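Local coordinates for protein probable transcriptional regulator (Rhodococcus jostii, PDB 3ON2) that is probably a TetR-family transcriptional regulator, in which an N-terminal helix-turn-helix domain would bind DNA and a helical C-terminal domain a small ligand, at residues 16-21 against 61-66; 55-60 against 112-117; 92-97 against 162-167; 137-142 against 151-156. All coordinates share one frame; numbering follows the deposited sequence.

In the fold
The four contacts run from the predicted DNA-binding end of the chain to its C-terminal helical domain, and two shared helices tie them in pairs. Interactions 1 and 2, centres 10 Å apart, both use helix 56-81: D61 OD1 takes a probable hydrogen bond of 2.9 Å from N114 ND2. Interactions 2 and 3 meet through two tyrosines, Y112 OH lying 2.6 Å from Y97 OH. Interactions 3 and 4, centres 16 Å apart, share helix 153-172 and touch where L93 meets I138. Interactions 2, 3 and 4 all contribute residues to the pocket holding a glycol ether, probably a crystallisation additive; interaction 1 lies across the chain's centre from 3 and 4.

Interaction 1: residues 16-21 against 61-66; sequences VLLARA and DALAES
L18 lays its CD2 methyl against the branch point of L63, 3.7 Å from L63 CG, and the same methyl also reaches A62 CB at 3.8 Å. This is helix-on-helix packing inside the TetR-type DNA-binding domain: helix 13-28 crosses the N-terminal part of helix 56-81, which runs on toward the C-terminal domain. The two segments are steeply inclined, their axes 10.5 Å apart at closest and their directions 80° apart, so the meeting is confined to one small apolar patch. L18 and L63 share a conformation, each with CG beside its own backbone N and opposite its carbonyl carbon (chi1 -81° in both), and the two chains pass side by side, pointing opposite ways. That brings L63 CD1 to 3.9 Å from A21 CB, one turn farther along helix 13-28, while L63 CD2 lies against L18 CD2 and the L18 carbonyl O. A62 takes the L18 methyl and A21 the CD1 methyl of L63. L63 also touches L33 and L110, and A21 packs on L38 of helix 35-41, part of the predicted helix-turn-helix. An alanine in place of L63 would remove both branches and is likely to open a gap between A21 CB and the CD2 methyl of L18. L18 CD2 also sits 3.7 Å from the backbone N of L63.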
loop_
_atom_site.group_PDB
_atom_site.type_symbol
_atom_site.label_atom_id
_atom_site.label_comp_id
_atom_site.label_asym_id
_atom_site.label_seq_id
_atom_site.Cartn_x
_atom_site.Cartn_y
_atom_site.Cartn_z
ATOM N N VAL A 16 -15.830 -0.132 -12.990
ATOM C CA VAL A 16 -16.537 1.136 -12.768
ATOM C C VAL A 16 -16.894 1.258 -11.285
ATOM O O VAL A 16 -16.669 2.287 -10.675
ATOM C CB VAL A 16 -17.849 1.208 -13.618
ATOM C CG1 VAL A 16 -18.639 2.471 -13.291
ATOM C CG2 VAL A 16 -17.539 1.164 -15.092
ATOM N N LEU A 17 -17.459 0.189 -10.724
ATOM C CA LEU A 17 -17.844 0.197 -9.300
ATOM C C LEU A 17 -16.663 0.359 -8.373
ATOM O O LEU A 17 -16.767 1.073 -7.393
ATOM C CB LEU A 17 -18.659 -1.031 -8.911
ATOM C CG LEU A 17 -20.094 -0.982 -9.447
ATOM C CD1 LEU A 17 -20.821 -2.257 -9.079
ATOM C CD2 LEU A 17 -20.842 0.208 -8.866
ATOM N N LEU A 18 -15.543 -0.283 -8.690
ATOM C CA LEU A 18 -14.348 -0.138 -7.864
ATOM C C LEU A 18 -13.789 1.285 -7.902
ATOM O O LEU A 18 -13.337 1.790 -6.876
ATOM C CB LEU A 18 -13.252 -1.139 -8.256
ATOM C CG LEU A 18 -13.307 -2.574 -7.742
ATOM C CD1 LEU A 18 -12.356 -3.531 -8.521
ATOM C CD2 LEU A 18 -12.994 -2.591 -6.241
ATOM N N ALA A 19 -13.803 1.926 -9.065
ATOM C CA ALA A 19 -13.315 3.318 -9.149
ATOM C C ALA A 19 -14.212 4.301 -8.346
ATOM O O ALA A 19 -13.729 5.178 -7.616
ATOM C CB ALA A 19 -13.216 3.763 -10.598
ATOM N N ARG A 20 -15.521 4.144 -8.492
ATOM C CA ARG A 20 -16.488 4.908 -7.695
ATOM C C ARG A 20 -16.360 4.640 -6.184
ATOM O O ARG A 20 -16.379 5.586 -5.383
ATOM C CB ARG A 20 -17.906 4.569 -8.156
ATOM C CG ARG A 20 -18.352 5.298 -9.398
ATOM C CD ARG A 20 -19.680 4.768 -9.896
ATOM N NE ARG A 20 -20.059 5.350 -11.189
ATOM C CZ ARG A 20 -20.770 6.467 -11.331
ATOM N NH1 ARG A 20 -21.179 7.137 -10.257
ATOM N NH2 ARG A 20 -21.063 6.917 -12.548
ATOM N N ALA A 21 -16.230 3.360 -5.793
ATOM C CA ALA A 21 -16.103 2.994 -4.376
ATOM C C ALA A 21 -14.889 3.632 -3.747
ATOM O O ALA A 21 -14.960 4.119 -2.612
ATOM C CB ALA A 21 -16.048 1.469 -4.193
ATOM N N ASP A 61 -13.248 -6.618 -0.184
ATOM C CA ASP A 61 -12.137 -7.536 -0.443
ATOM C C ASP A 61 -11.427 -7.138 -1.751
ATOM O O ASP A 61 -10.199 -7.158 -1.815
ATOM C CB ASP A 61 -12.634 -8.986 -0.550
ATOM C CG ASP A 61 -13.080 -9.590 0.807
ATOM O OD1 ASP A 61 -12.881 -8.960 1.885
ATOM O OD2 ASP A 61 -13.613 -10.732 0.785
ATOM N N ALA A 62 -12.212 -6.794 -2.780
ATOM C CA ALA A 62 -11.687 -6.347 -4.076
ATOM C C ALA A 62 -10.898 -5.040 -3.971
ATOM O O ALA A 62 -9.831 -4.933 -4.564
ATOM C CB ALA A 62 -12.808 -6.220 -5.118
ATOM N N LEU A 63 -11.413 -4.070 -3.213
ATOM C CA LEU A 63 -10.708 -2.805 -2.957
ATOM C C LEU A 63 -9.394 -3.018 -2.221
ATOM O O LEU A 63 -8.346 -2.474 -2.599
ATOM C CB LEU A 63 -11.586 -1.888 -2.102
ATOM C CG LEU A 63 -12.661 -1.108 -2.848
ATOM C CD1 LEU A 63 -13.679 -0.503 -1.856
ATOM C CD2 LEU A 63 -11.998 -0.012 -3.684
ATOM N N ALA A 64 -9.457 -3.854 -1.187
ATOM C CA ALA A 64 -8.276 -4.197 -0.387
ATOM C C ALA A 64 -7.225 -4.912 -1.247
ATOM O O ALA A 64 -6.040 -4.574 -1.195
ATOM C CB ALA A 64 -8.686 -5.059 0.799
ATOM N N GLU A 65 -7.648 -5.905 -2.022
ATOM C CA GLU A 65 -6.726 -6.631 -2.921
ATOM C C GLU A 65 -6.072 -5.691 -3.938
ATOM O O GLU A 65 -4.854 -5.700 -4.116
ATOM C CB GLU A 65 -7.462 -7.766 -3.649
ATOM C CG GLU A 65 -6.511 -8.754 -4.339
ATOM C CD GLU A 65 -7.179 -9.523 -5.464
ATOM O OE1 GLU A 65 -8.273 -9.107 -5.928
ATOM O OE2 GLU A 65 -6.596 -10.537 -5.895
ATOM N N SER A 66 -6.896 -4.864 -4.571
ATOM C CA SER A 66 -6.430 -3.869 -5.518
ATOM C C SER A 66 -5.435 -2.876 -4.892
ATOM O O SER A 66 -4.468 -2.455 -5.555
ATOM C CB SER A 66 -7.622 -3.091 -6.064
ATOM O OG SER A 66 -7.161 -2.051 -6.901
#

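Interaction 2: residues 55-60 against 112-117; sequences DRQALL and YGNKHA
The amide groups of Q57 and N114 reach toward each other with their planes 32° apart and the two amide nitrogens nearest: Q57 NE2 lies 3.4 Å from N114 ND2. Both are donors, so they do not bond to each other; each gives a hydrogen bond to D61 OD1, one turn along the helix from Q57. The contact joins the two domains of a TetR-type regulator, helix 56-81 leading out of the DNA-binding region and helix 105-115 belonging to the C-terminal domain. Two amide donors on one carboxylate oxygen would probably offset some of its negative charge and fix the turn of both amides. Q57 gets there through a bend at chi2 (64°), which folds its end toward N114. L60 lines the N114 nitrogen without bonding, its O 4.0 Å and its CB 4.2 Å from N114 ND2. The CD1 methyl of L60 rests on one face of the R56 guanidinium, 4.1 Å above the plane and nearer its edge than its centre, while R56 NE donates to L33 O. Y112, K115 and H116, in the same segment as N114, belong to the pocket that holds a glycol ether in this crystal. N114 packs on A64 and V124 as well. At the start of its helix D55 is the N-cap: A58 N donates to D55 OD1 over 2.9 Å with an N-H...O angle of 147°.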
loop_
_atom_site.group_PDB
_atom_site.type_symbol
_atom_site.label_atom_id
_atom_site.label_comp_id
_atom_site.label_asym_id
_atom_site.label_seq_id
_atom_site.Cartn_x
_atom_site.Cartn_y
_atom_site.Cartn_z
ATOM N N ASP A 55 -21.844 -9.275 -2.733
ATOM C CA ASP A 55 -22.256 -8.532 -1.539
ATOM C C ASP A 55 -21.201 -7.484 -1.210
ATOM O O ASP A 55 -20.161 -7.399 -1.881
ATOM C CB ASP A 55 -22.460 -9.483 -0.343
ATOM C CG ASP A 55 -21.247 -10.418 -0.097
ATOM O OD1 ASP A 55 -20.071 -10.030 -0.309
ATOM O OD2 ASP A 55 -21.472 -11.571 0.332
ATOM N N ARG A 56 -21.476 -6.687 -0.186
ATOM C CA ARG A 56 -20.583 -5.631 0.238
ATOM C C ARG A 56 -19.197 -6.168 0.533
ATOM O O ARG A 56 -18.202 -5.537 0.172
ATOM C CB ARG A 56 -21.125 -4.939 1.505
ATOM C CG ARG A 56 -20.275 -3.736 1.961
ATOM C CD ARG A 56 -21.053 -2.853 2.953
ATOM N NE ARG A 56 -20.358 -1.589 3.148
ATOM C CZ ARG A 56 -19.664 -1.274 4.239
ATOM N NH1 ARG A 56 -19.037 -0.111 4.324
ATOM N NH2 ARG A 56 -19.600 -2.123 5.249
ATOM N N GLN A 57 -19.125 -7.293 1.242
ATOM C CA GLN A 57 -17.816 -7.856 1.585
ATOM C C GLN A 57 -16.976 -8.192 0.342
ATOM O O GLN A 57 -15.778 -8.011 0.367
ATOM C CB GLN A 57 -17.929 -9.072 2.517
ATOM C CG GLN A 57 -16.590 -9.501 3.108
ATOM C CD GLN A 57 -16.012 -8.433 4.011
ATOM O OE1 GLN A 57 -16.707 -7.929 4.876
ATOM N NE2 GLN A 57 -14.742 -8.070 3.804
ATOM N N ALA A 58 -17.607 -8.653 -0.742
ATOM C CA ALA A 58 -16.858 -8.942 -1.965
ATOM C C ALA A 58 -16.268 -7.639 -2.543
ATOM O O ALA A 58 -15.133 -7.613 -3.003
ATOM C CB ALA A 58 -17.737 -9.650 -2.984
ATOM N N LEU A 59 -17.040 -6.558 -2.492
ATOM C CA LEU A 59 -16.523 -5.239 -2.872
ATOM C C LEU A 59 -15.304 -4.786 -2.030
ATOM O O LEU A 59 -14.268 -4.316 -2.583
ATOM C CB LEU A 59 -17.635 -4.184 -2.787
ATOM C CG LEU A 59 -17.174 -2.749 -3.063
ATOM C CD1 LEU A 59 -16.728 -2.622 -4.516
ATOM C CD2 LEU A 59 -18.321 -1.778 -2.762
ATOM N N LEU A 60 -15.413 -4.930 -0.709
ATOM C CA LEU A 60 -14.333 -4.473 0.185
ATOM C C LEU A 60 -13.068 -5.301 -0.011
ATOM O O LEU A 60 -11.955 -4.747 0.010
ATOM C CB LEU A 60 -14.746 -4.499 1.657
ATOM C CG LEU A 60 -15.973 -3.703 2.064
ATOM C CD1 LEU A 60 -16.348 -3.987 3.505
ATOM C CD2 LEU A 60 -15.720 -2.192 1.831
ATOM N N TYR A 112 -5.232 -2.716 5.414
ATOM C CA TYR A 112 -4.741 -3.326 6.644
ATOM C C TYR A 112 -5.838 -3.905 7.550
ATOM O O TYR A 112 -5.649 -4.965 8.129
ATOM C CB TYR A 112 -3.849 -2.342 7.410
ATOM C CG TYR A 112 -2.590 -1.954 6.663
ATOM C CD1 TYR A 112 -2.015 -2.808 5.752
ATOM C CD2 TYR A 112 -1.969 -0.731 6.891
ATOM C CE1 TYR A 112 -0.860 -2.456 5.078
ATOM C CE2 TYR A 112 -0.821 -0.379 6.237
ATOM C CZ TYR A 112 -0.271 -1.238 5.315
ATOM O OH TYR A 112 0.884 -0.893 4.640
ATOM N N GLY A 113 -6.976 -3.222 7.643
ATOM C CA GLY A 113 -8.103 -3.672 8.460
ATOM C C GLY A 113 -8.708 -4.944 7.896
ATOM O O GLY A 113 -9.098 -5.838 8.641
ATOM N N ASN A 114 -8.769 -5.021 6.572
ATOM C CA ASN A 114 -9.403 -6.132 5.883
ATOM C C ASN A 114 -8.489 -7.349 5.967
ATOM O O ASN A 114 -8.928 -8.436 6.363
ATOM C CB ASN A 114 -9.718 -5.744 4.426
ATOM C CG ASN A 114 -10.349 -6.871 3.638
ATOM O OD1 ASN A 114 -9.670 -7.797 3.219
ATOM N ND2 ASN A 114 -11.653 -6.790 3.425
ATOM N N LYS A 115 -7.215 -7.140 5.618
ATOM C CA LYS A 115 -6.197 -8.190 5.613
ATOM C C LYS A 115 -6.086 -8.936 6.937
ATOM O O LYS A 115 -5.827 -10.148 6.939
ATOM C CB LYS A 115 -4.824 -7.630 5.246
ATOM C CG LYS A 115 -3.766 -8.703 5.036
ATOM C CD LYS A 115 -2.398 -8.109 4.733
ATOM C CE LYS A 115 -1.323 -9.179 4.646
ATOM N NZ LYS A 115 -1.182 -9.874 5.950
ATOM N N HIS A 116 -6.254 -8.224 8.055
ATOM C CA HIS A 116 -6.118 -8.862 9.370
ATOM C C HIS A 116 -7.439 -9.074 10.124
ATOM O O HIS A 116 -7.425 -9.332 11.332
ATOM C CB HIS A 116 -5.101 -8.107 10.229
ATOM C CG HIS A 116 -3.762 -7.979 9.583
ATOM N ND1 HIS A 116 -2.786 -8.945 9.694
ATOM C CD2 HIS A 116 -3.245 -7.010 8.790
ATOM C CE1 HIS A 116 -1.723 -8.577 9.000
ATOM N NE2 HIS A 116 -1.977 -7.405 8.441
ATOM N N ALA A 117 -8.574 -8.976 9.430
ATOM C CA ALA A 117 -9.861 -9.313 10.054
ATOM C C ALA A 117 -9.995 -10.839 10.116
ATOM O O ALA A 117 -9.429 -11.547 9.257
ATOM C CB ALA A 117 -11.034 -8.712 9.284
#

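Interaction 3: residues 92-97 against 162-167; sequences ALAGAY and ATFHGI
The pocket that holds a glycol ether here, probably a crystallisation additive in what is likely to be the ligand site of the TetR-type C-terminal domain, takes part of its wall from this helix pair: A94, Y97 and F164 are among its residues, and the Y97 side chain is about 4 Å from the bound molecule. Segments 92-97 and 162-167 run in the same general direction, their axes 9.8 Å apart and inclined by 34°. A94 CB stands over the face of the F164 ring in a CH-pi contact, 3.5 Å from the ring centroid and only 5° off the normal. T163 CG2 covers the opposite face. With CG anti to the backbone N (chi1 179°), Y97 reaches across to H165. Its OH makes a 2.8 Å hydrogen bond with H165 ND1, that atom lying at the edge of the phenol ring, in its plane, while the side chains cross obliquely. The same hydroxyl is hydrogen-bonded to Y112 OH, whose ring meets H165 edge-to-face. F164 O sits at the phenol edge, 4.0 Å from Y97 CE2. A phenylalanine in place of Y97 would lack the hydroxyl and would probably leave H165 ND1 and Y112 OH without their shared partner. Helix 181-196 meets A94 and F164 through S189, helix 105-115 touches Y97 and H165 through L108, and helix 56-81 packs against Y97 with L71.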
loop_
_atom_site.group_PDB
_atom_site.type_symbol
_atom_site.label_atom_id
_atom_site.label_comp_id
_atom_site.label_asym_id
_atom_site.label_seq_id
_atom_site.Cartn_x
_atom_site.Cartn_y
_atom_site.Cartn_z
ATOM N N ALA A 92 14.677 4.580 -1.733
ATOM C CA ALA A 92 13.551 4.717 -2.661
ATOM C C ALA A 92 12.290 4.010 -2.176
ATOM O O ALA A 92 11.188 4.543 -2.344
ATOM C CB ALA A 92 13.915 4.222 -4.069
ATOM N N LEU A 93 12.439 2.808 -1.615
ATOM C CA LEU A 93 11.286 2.075 -1.098
ATOM C C LEU A 93 10.616 2.842 0.026
ATOM O O LEU A 93 9.399 2.876 0.092
ATOM C CB LEU A 93 11.669 0.690 -0.576
ATOM C CG LEU A 93 11.931 -0.379 -1.639
ATOM C CD1 LEU A 93 12.541 -1.573 -0.945
ATOM C CD2 LEU A 93 10.668 -0.806 -2.402
ATOM N N ALA A 94 11.406 3.425 0.924
ATOM C CA ALA A 94 10.836 4.142 2.069
ATOM C C ALA A 94 10.017 5.324 1.617
ATOM O O ALA A 94 8.887 5.481 2.038
ATOM C CB ALA A 94 11.931 4.604 3.013
ATOM N N GLY A 95 10.618 6.170 0.790
ATOM C CA GLY A 95 9.945 7.341 0.231
ATOM C C GLY A 95 8.682 6.976 -0.536
ATOM O O GLY A 95 7.657 7.642 -0.378
ATOM N N ALA A 96 8.741 5.916 -1.349
ATOM C CA ALA A 96 7.550 5.438 -2.071
ATOM C C ALA A 96 6.451 4.920 -1.150
ATOM O O ALA A 96 5.258 5.123 -1.416
ATOM C CB ALA A 96 7.917 4.345 -3.087
ATOM N N TYR A 97 6.826 4.214 -0.097
ATOM C CA TYR A 97 5.805 3.761 0.859
ATOM C C TYR A 97 5.047 4.930 1.517
ATOM O O TYR A 97 3.813 4.926 1.603
ATOM C CB TYR A 97 6.389 2.861 1.962
ATOM C CG TYR A 97 5.274 2.459 2.913
ATOM C CD1 TYR A 97 4.379 1.446 2.543
ATOM C CD2 TYR A 97 5.053 3.140 4.112
ATOM C CE1 TYR A 97 3.329 1.093 3.346
ATOM C CE2 TYR A 97 3.981 2.784 4.942
ATOM C CZ TYR A 97 3.129 1.751 4.551
ATOM O OH TYR A 97 2.063 1.353 5.308
ATOM N N ALA A 162 7.725 -0.930 10.112
ATOM C CA ALA A 162 7.250 -0.251 11.314
ATOM C C ALA A 162 7.732 1.191 11.313
ATOM O O ALA A 162 6.966 2.106 11.659
ATOM C CB ALA A 162 7.737 -0.953 12.563
ATOM N N THR A 163 8.997 1.379 10.963
ATOM C CA THR A 163 9.569 2.719 10.897
ATOM C C THR A 163 8.800 3.623 9.943
ATOM O O THR A 163 8.368 4.721 10.341
ATOM C CB THR A 163 11.042 2.697 10.499
ATOM O OG1 THR A 163 11.762 1.918 11.468
ATOM C CG2 THR A 163 11.606 4.160 10.432
ATOM N N PHE A 164 8.624 3.182 8.704
ATOM C CA PHE A 164 8.002 4.063 7.707
ATOM C C PHE A 164 6.476 4.103 7.789
ATOM O O PHE A 164 5.869 5.150 7.494
ATOM C CB PHE A 164 8.618 3.835 6.299
ATOM C CG PHE A 164 10.086 4.118 6.305
ATOM C CD1 PHE A 164 10.546 5.436 6.370
ATOM C CD2 PHE A 164 11.011 3.080 6.395
ATOM C CE1 PHE A 164 11.904 5.715 6.469
ATOM C CE2 PHE A 164 12.391 3.360 6.478
ATOM C CZ PHE A 164 12.817 4.680 6.511
ATOM N N HIS A 165 5.844 3.014 8.228
ATOM C CA HIS A 165 4.438 3.123 8.594
ATOM C C HIS A 165 4.239 4.047 9.811
ATOM O O HIS A 165 3.229 4.744 9.897
ATOM C CB HIS A 165 3.784 1.767 8.852
ATOM C CG HIS A 165 2.294 1.847 8.969
ATOM N ND1 HIS A 165 1.488 2.192 7.904
ATOM C CD2 HIS A 165 1.464 1.650 10.022
ATOM C CE1 HIS A 165 0.227 2.216 8.298
ATOM N NE2 HIS A 165 0.182 1.875 9.573
ATOM N N GLY A 166 5.166 4.012 10.764
ATOM C CA GLY A 166 5.139 4.952 11.895
ATOM C C GLY A 166 5.224 6.411 11.450
ATOM O O GLY A 166 4.443 7.227 11.899
ATOM N N ILE A 167 6.157 6.726 10.549
ATOM C CA ILE A 167 6.240 8.066 9.957
ATOM C C ILE A 167 4.919 8.483 9.256
ATOM O O ILE A 167 4.382 9.581 9.520
ATOM C CB ILE A 167 7.496 8.247 9.022
ATOM C CG1 ILE A 167 8.798 8.147 9.839
ATOM C CG2 ILE A 167 7.463 9.663 8.340
ATOM C CD1 ILE A 167 10.109 8.185 8.949
#

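Interaction 4: residues 137-142 against 151-156; sequences RIVTEA and GDASRI
V139 holds CG1 opposite its backbone N (chi1 170°), and I156 turns CG1 beside its backbone N (chi1 -67°), which leaves CG2 as the branch opposite that nitrogen; V139 CG1 and I156 CG2 come together at 3.7 Å where the side chains cross at a slant. V139 CG1 touches A153 CB as well, again at 3.7 Å, and thus fits against two residues on one face of the facing helix. T140 adds its hydroxyl at the border: OG1 lies 3.4 Å from A153 CB, while its hydrogen bond goes back one turn to V136 O. The backbones come closest here, T140 CA and A153 CA being 5.8 Å apart. The contact joins two successive helices of the TetR-type C-terminal domain across a short loop, the C-terminal part of helix 122-144 packing on the first turn of helix 153-172. D152 is the N-cap of helix 153-172, its OD1 accepting from S154 N at 2.8 Å, from above the carboxylate plane. The G151 carbonyl accepts from Q143 NE2, tying the loop to helix 122-144. I156 also packs on F192 and L196 of helix 181-196. V139 touches I148, and its side chain is about 4 Å from the bound glycol ether.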
loop_
_atom_site.group_PDB
_atom_site.type_symbol
_atom_site.label_atom_id
_atom_site.label_comp_id
_atom_site.label_asym_id
_atom_site.label_seq_id
_atom_site.Cartn_x
_atom_site.Cartn_y
_atom_site.Cartn_z
ATOM N N ARG A 137 13.100 -9.449 -0.213
ATOM C CA ARG A 137 14.019 -9.805 -1.319
ATOM C C ARG A 137 15.112 -8.752 -1.511
ATOM O O ARG A 137 16.272 -9.109 -1.640
ATOM C CB ARG A 137 13.243 -10.102 -2.619
ATOM C CG ARG A 137 13.896 -9.638 -3.943
ATOM C CD ARG A 137 13.167 -10.117 -5.238
ATOM N NE ARG A 137 11.715 -9.842 -5.310
ATOM C CZ ARG A 137 10.770 -10.608 -4.749
ATOM N NH1 ARG A 137 11.119 -11.684 -4.043
ATOM N NH2 ARG A 137 9.475 -10.301 -4.871
ATOM N N ILE A 138 14.741 -7.470 -1.462
ATOM C CA ILE A 138 15.677 -6.343 -1.546
ATOM C C ILE A 138 16.682 -6.346 -0.381
ATOM O O ILE A 138 17.862 -6.049 -0.583
ATOM C CB ILE A 138 14.916 -4.984 -1.519
ATOM C CG1 ILE A 138 13.890 -4.875 -2.669
ATOM C CG2 ILE A 138 15.875 -3.808 -1.500
ATOM C CD1 ILE A 138 14.455 -4.461 -4.011
ATOM N N VAL A 139 16.205 -6.649 0.830
ATOM C CA VAL A 139 17.086 -6.803 2.016
ATOM C C VAL A 139 18.030 -8.008 1.819
ATOM O O VAL A 139 19.231 -7.891 2.044
ATOM C CB VAL A 139 16.258 -6.957 3.342
ATOM C CG1 VAL A 139 17.145 -7.359 4.543
ATOM C CG2 VAL A 139 15.427 -5.679 3.656
ATOM N N THR A 140 17.477 -9.151 1.400
ATOM C CA THR A 140 18.270 -10.381 1.160
ATOM C C THR A 140 19.353 -10.123 0.119
ATOM O O THR A 140 20.508 -10.491 0.333
ATOM C CB THR A 140 17.378 -11.594 0.755
ATOM O OG1 THR A 140 16.369 -11.774 1.744
ATOM C CG2 THR A 140 18.175 -12.919 0.685
ATOM N N GLU A 141 18.989 -9.465 -0.980
ATOM C CA GLU A 141 19.949 -9.084 -2.033
ATOM C C GLU A 141 21.024 -8.163 -1.485
ATOM O O GLU A 141 22.186 -8.255 -1.884
ATOM C CB GLU A 141 19.254 -8.430 -3.242
ATOM C CG GLU A 141 18.295 -9.368 -4.013
ATOM C CD GLU A 141 17.539 -8.689 -5.184
ATOM O OE1 GLU A 141 17.728 -7.472 -5.411
ATOM O OE2 GLU A 141 16.745 -9.384 -5.882
ATOM N N ALA A 142 20.647 -7.280 -0.566
ATOM C CA ALA A 142 21.616 -6.370 0.067
ATOM C C ALA A 142 22.603 -7.133 0.932
ATOM O O ALA A 142 23.785 -6.775 1.024
ATOM C CB ALA A 142 20.901 -5.292 0.906
ATOM N N GLY A 151 21.699 -11.468 9.486
ATOM C CA GLY A 151 20.461 -11.367 10.224
ATOM C C GLY A 151 19.237 -11.770 9.443
ATOM O O GLY A 151 19.267 -11.836 8.226
ATOM N N ASP A 152 18.159 -12.041 10.166
ATOM C CA ASP A 152 16.910 -12.464 9.553
ATOM C C ASP A 152 16.317 -11.336 8.724
ATOM O O ASP A 152 15.840 -10.334 9.259
ATOM C CB ASP A 152 15.933 -12.934 10.628
ATOM C CG ASP A 152 14.643 -13.433 10.054
ATOM O OD1 ASP A 152 14.384 -13.175 8.865
ATOM O OD2 ASP A 152 13.880 -14.087 10.784
ATOM N N ALA A 153 16.343 -11.511 7.407
ATOM C CA ALA A 153 15.910 -10.460 6.501
ATOM C C ALA A 153 14.447 -10.065 6.723
ATOM O O ALA A 153 14.064 -8.931 6.437
ATOM C CB ALA A 153 16.158 -10.856 5.029
ATOM N N SER A 154 13.627 -10.991 7.213
ATOM C CA SER A 154 12.209 -10.664 7.431
ATOM C C SER A 154 12.002 -9.798 8.683
ATOM O O SER A 154 11.102 -8.954 8.712
ATOM C CB SER A 154 11.306 -11.914 7.386
ATOM O OG SER A 154 11.399 -12.649 8.580
ATOM N N ARG A 155 12.849 -9.969 9.698
ATOM C CA ARG A 155 12.844 -9.065 10.857
ATOM C C ARG A 155 13.373 -7.669 10.479
ATOM O O ARG A 155 12.847 -6.643 10.973
ATOM C CB ARG A 155 13.654 -9.626 12.045
ATOM C CG ARG A 155 13.010 -10.829 12.734
ATOM C CD ARG A 155 11.611 -10.504 13.272
ATOM N NE ARG A 155 10.925 -11.745 13.653
ATOM C CZ ARG A 155 11.004 -12.310 14.851
ATOM N NH1 ARG A 155 11.724 -11.733 15.817
ATOM N NH2 ARG A 155 10.348 -13.441 15.095
ATOM N N ILE A 156 14.401 -7.636 9.622
ATOM C CA ILE A 156 14.973 -6.376 9.129
ATOM C C ILE A 156 13.897 -5.624 8.349
ATOM O O ILE A 156 13.641 -4.433 8.588
ATOM C CB ILE A 156 16.241 -6.615 8.275
ATOM C CG1 ILE A 156 17.373 -7.171 9.158
ATOM C CG2 ILE A 156 16.704 -5.317 7.567
ATOM C CD1 ILE A 156 18.645 -7.679 8.347
#